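Local coordinates for protein 2-dehydro-3-deoxy-D-arabinonate dehydratase (Sulfolobus solfataricus, PDB 2Q1A) that catalyses the metal-dependent dehydration of 2-dehydro-3-deoxy-D-arabinonate to 2,5-dioxopentanoate in a pentose oxidation pathway, working as a homotetramer of the FAH family, at residues A[130-135]-A[182-187]. Sequence-based numbering, arbitrary orientation.
Sequences AIAVRS and KIYAGC. With 2KT (2-ketobutyric acid), chain C.
The ring of Y184 is clamped between two aliphatic groups: R134 CG sits over the centre of one face, 3.7 Å from the centroid in a CH-pi contact, and C187 CB covers the opposite face. R134 lays only its methylene stem on the ring; a bend at chi3 (63°) leads the guanidinium onward, its plane 79° from the ring's, and NE forms a salt bridge with D136 OD1. Y184 holds CG between its backbone N and carbonyl carbon (chi1 58°), which brings the phenol to the strand edge, where OH donates to A132 O (2.9 Å). The same hydroxyl accepts from a water that in turn accepts from R134 N, so the phenol is gripped twice. A second bond, A132 N to G186 O (3.0 Å), means both polar backbone atoms of A132 are taken up by the loop. A132 CB rests against A185 O at 3.4 Å, on the type II turn Y184–C187 with G186 at positive phi. At the far end, K182 NZ donates to 2-ketobutyrate O3 (2.9 Å), D164 and S166. Segment 182–187 leaves helix 178–182 at K182 and leads into strand 188–196, along one side of strand 131–133, which pairs in parallel with strand 280–288.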
ATOM      1  N   ALA A 130     -12.148  22.704  17.068  1.00 30.97           N
ATOM      2  CA  ALA A 130     -13.410  23.426  16.973  1.00 31.12           C
ATOM      3  C   ALA A 130     -14.583  22.554  16.535  1.00 31.29           C
ATOM      4  O   ALA A 130     -14.531  21.933  15.463  1.00 31.54           O
ATOM      5  CB  ALA A 130     -13.261  24.617  16.026  1.00 30.98           C
ATOM      6  N   ILE A 131     -15.633  22.514  17.360  1.00 31.23           N
ATOM      7  CA  ILE A 131     -16.963  22.069  16.917  1.00 31.25           C
ATOM      8  C   ILE A 131     -17.629  23.209  16.153  1.00 31.80           C
ATOM      9  O   ILE A 131     -17.138  24.343  16.177  1.00 31.94           O
ATOM     10  CB  ILE A 131     -17.889  21.627  18.074  1.00 31.19           C
ATOM     11  CG1 ILE A 131     -18.066  22.752  19.112  1.00 31.46           C
ATOM     12  CG2 ILE A 131     -17.385  20.326  18.698  1.00 30.61           C
ATOM     13  CD1 ILE A 131     -19.156  22.476  20.140  1.00 31.16           C
ATOM     14  N   ALA A 132     -18.743  22.922  15.483  1.00 32.00           N
ATOM     15  CA  ALA A 132     -19.322  23.903  14.577  1.00 32.50           C
ATOM     16  C   ALA A 132     -20.827  24.057  14.706  1.00 33.08           C
ATOM     17  O   ALA A 132     -21.538  23.129  15.091  1.00 33.03           O
ATOM     18  CB  ALA A 132     -18.928  23.611  13.135  1.00 32.51           C
ATOM     19  N   VAL A 133     -21.279  25.269  14.397  1.00 33.74           N
ATOM     20  CA  VAL A 133     -22.679  25.649  14.404  1.00 34.12           C
ATOM     21  C   VAL A 133     -23.007  25.910  12.948  1.00 34.74           C
ATOM     22  O   VAL A 133     -22.305  26.687  12.291  1.00 34.89           O
ATOM     23  CB  VAL A 133     -22.906  26.948  15.245  1.00 34.04           C
ATOM     24  CG1 VAL A 133     -24.325  27.475  15.093  1.00 33.51           C
ATOM     25  CG2 VAL A 133     -22.588  26.701  16.708  1.00 33.53           C
ATOM     26  N   ARG A 134     -24.051  25.252  12.441  1.00 35.52           N
ATOM     27  CA  ARG A 134     -24.472  25.412  11.046  1.00 36.22           C
ATOM     28  C   ARG A 134     -24.731  26.881  10.694  1.00 36.65           C
ATOM     29  O   ARG A 134     -25.207  27.653  11.529  1.00 36.50           O
ATOM     30  CB  ARG A 134     -25.730  24.585  10.767  1.00 36.19           C
ATOM     31  CG  ARG A 134     -25.496  23.089  10.551  1.00 36.30           C
ATOM     32  CD  ARG A 134     -26.816  22.387  10.194  1.00 36.52           C
ATOM     33  NE  ARG A 134     -27.347  22.894   8.932  1.00 36.99           N
ATOM     34  CZ  ARG A 134     -27.428  22.196   7.803  1.00 37.46           C
ATOM     35  NH1 ARG A 134     -27.052  20.918   7.767  1.00 36.79           N
ATOM     36  NH2 ARG A 134     -27.909  22.778   6.709  1.00 37.27           N
ATOM     37  N   SER A 135     -24.423  27.251   9.455  1.00 37.33           N
ATOM     38  CA  SER A 135     -24.617  28.617   8.977  1.00 38.15           C
ATOM     39  C   SER A 135     -26.079  29.076   9.070  1.00 38.51           C
ATOM     40  O   SER A 135     -26.356  30.259   9.310  1.00 38.82           O
ATOM     41  CB  SER A 135     -24.120  28.748   7.535  1.00 38.10           C
ATOM     42  OG  SER A 135     -25.092  28.266   6.622  1.00 39.03           O
ATOM     43  N   LYS A 182     -28.174  17.141  12.603  1.00 32.59           N
ATOM     44  CA  LYS A 182     -27.244  16.270  13.334  1.00 31.68           C
ATOM     45  C   LYS A 182     -25.919  15.950  12.626  1.00 31.40           C
ATOM     46  O   LYS A 182     -24.923  15.652  13.289  1.00 31.37           O
ATOM     47  CB  LYS A 182     -27.944  14.960  13.720  1.00 31.79           C
ATOM     48  CG  LYS A 182     -29.023  15.086  14.796  1.00 30.90           C
ATOM     49  CD  LYS A 182     -28.469  14.878  16.185  1.00 30.04           C
ATOM     50  CE  LYS A 182     -29.536  15.106  17.242  1.00 30.30           C
ATOM     51  NZ  LYS A 182     -29.027  14.872  18.635  1.00 30.28           N
ATOM     52  N   ILE A 183     -25.910  16.017  11.293  1.00 31.09           N
ATOM     53  CA  ILE A 183     -24.807  15.484  10.473  1.00 30.70           C
ATOM     54  C   ILE A 183     -24.221  16.561   9.575  1.00 30.41           C
ATOM     55  O   ILE A 183     -24.859  16.993   8.611  1.00 30.22           O
ATOM     56  CB  ILE A 183     -25.268  14.286   9.555  1.00 30.96           C
ATOM     57  CG1 ILE A 183     -26.082  13.248  10.337  1.00 30.74           C
ATOM     58  CG2 ILE A 183     -24.072  13.622   8.872  1.00 30.37           C
ATOM     59  CD1 ILE A 183     -26.908  12.310   9.448  1.00 30.83           C
ATOM     60  N   TYR A 184     -22.993  16.968   9.888  1.00 30.08           N
ATOM     61  CA  TYR A 184     -22.292  18.027   9.160  1.00 29.96           C
ATOM     62  C   TYR A 184     -20.861  18.154   9.687  1.00 29.80           C
ATOM     63  O   TYR A 184     -20.511  17.541  10.704  1.00 29.85           O
ATOM     64  CB  TYR A 184     -23.041  19.370   9.281  1.00 30.12           C
ATOM     65  CG  TYR A 184     -23.254  19.870  10.701  1.00 30.08           C
ATOM     66  CD1 TYR A 184     -22.363  20.780  11.277  1.00 30.55           C
ATOM     67  CD2 TYR A 184     -24.356  19.460  11.458  1.00 29.50           C
ATOM     68  CE1 TYR A 184     -22.550  21.261  12.580  1.00 30.07           C
ATOM     69  CE2 TYR A 184     -24.557  19.936  12.766  1.00 30.11           C
ATOM     70  CZ  TYR A 184     -23.641  20.837  13.319  1.00 30.37           C
ATOM     71  OH  TYR A 184     -23.808  21.319  14.605  1.00 30.39           O
ATOM     72  N   ALA A 185     -20.038  18.940   9.000  1.00 29.44           N
ATOM     73  CA  ALA A 185     -18.654  19.171   9.434  1.00 29.60           C
ATOM     74  C   ALA A 185     -18.588  19.766  10.843  1.00 29.53           C
ATOM     75  O   ALA A 185     -19.072  20.871  11.090  1.00 29.49           O
ATOM     76  CB  ALA A 185     -17.907  20.051   8.431  1.00 29.36           C
ATOM     77  N   GLY A 186     -18.012  19.007  11.769  1.00 29.55           N
ATOM     78  CA  GLY A 186     -17.852  19.469  13.142  1.00 29.65           C
ATOM     79  C   GLY A 186     -19.087  19.291  14.005  1.00 29.94           C
ATOM     80  O   GLY A 186     -19.226  19.969  15.033  1.00 29.81           O
ATOM     81  N   CYS A 187     -19.969  18.365  13.604  1.00 29.74           N
ATOM     82  CA  CYS A 187     -21.213  18.089  14.326  1.00 29.66           C
ATOM     83  C   CYS A 187     -20.999  17.208  15.541  1.00 29.48           C
ATOM     84  O   CYS A 187     -21.956  16.889  16.253  1.00 29.34           O
ATOM     85  CB  CYS A 187     -22.231  17.409  13.404  1.00 30.02           C
ATOM     86  SG  CYS A 187     -21.793  15.714  12.896  1.00 31.40           S
TER
HETATM   87  C4  2KT C 295     -32.302  13.255  19.711  1.00 32.91           C
HETATM   88  C3  2KT C 295     -32.221  12.855  20.934  1.00 33.61           C
HETATM   89  C2  2KT C 295     -31.046  12.899  21.420  1.00 33.46           C
HETATM   90  O3  2KT C 295     -30.072  13.192  20.722  1.00 33.80           O
HETATM   91  C   2KT C 295     -30.846  12.626  22.717  1.00 33.19           C
HETATM   92  OXT 2KT C 295     -31.811  12.322  23.455  1.00 33.38           O
HETATM   93  O   2KT C 295     -29.680  12.678  23.178  1.00 33.19           O
HETATM   94  O   HOH W   1     -25.778  23.529  13.909  1.00 25.46           O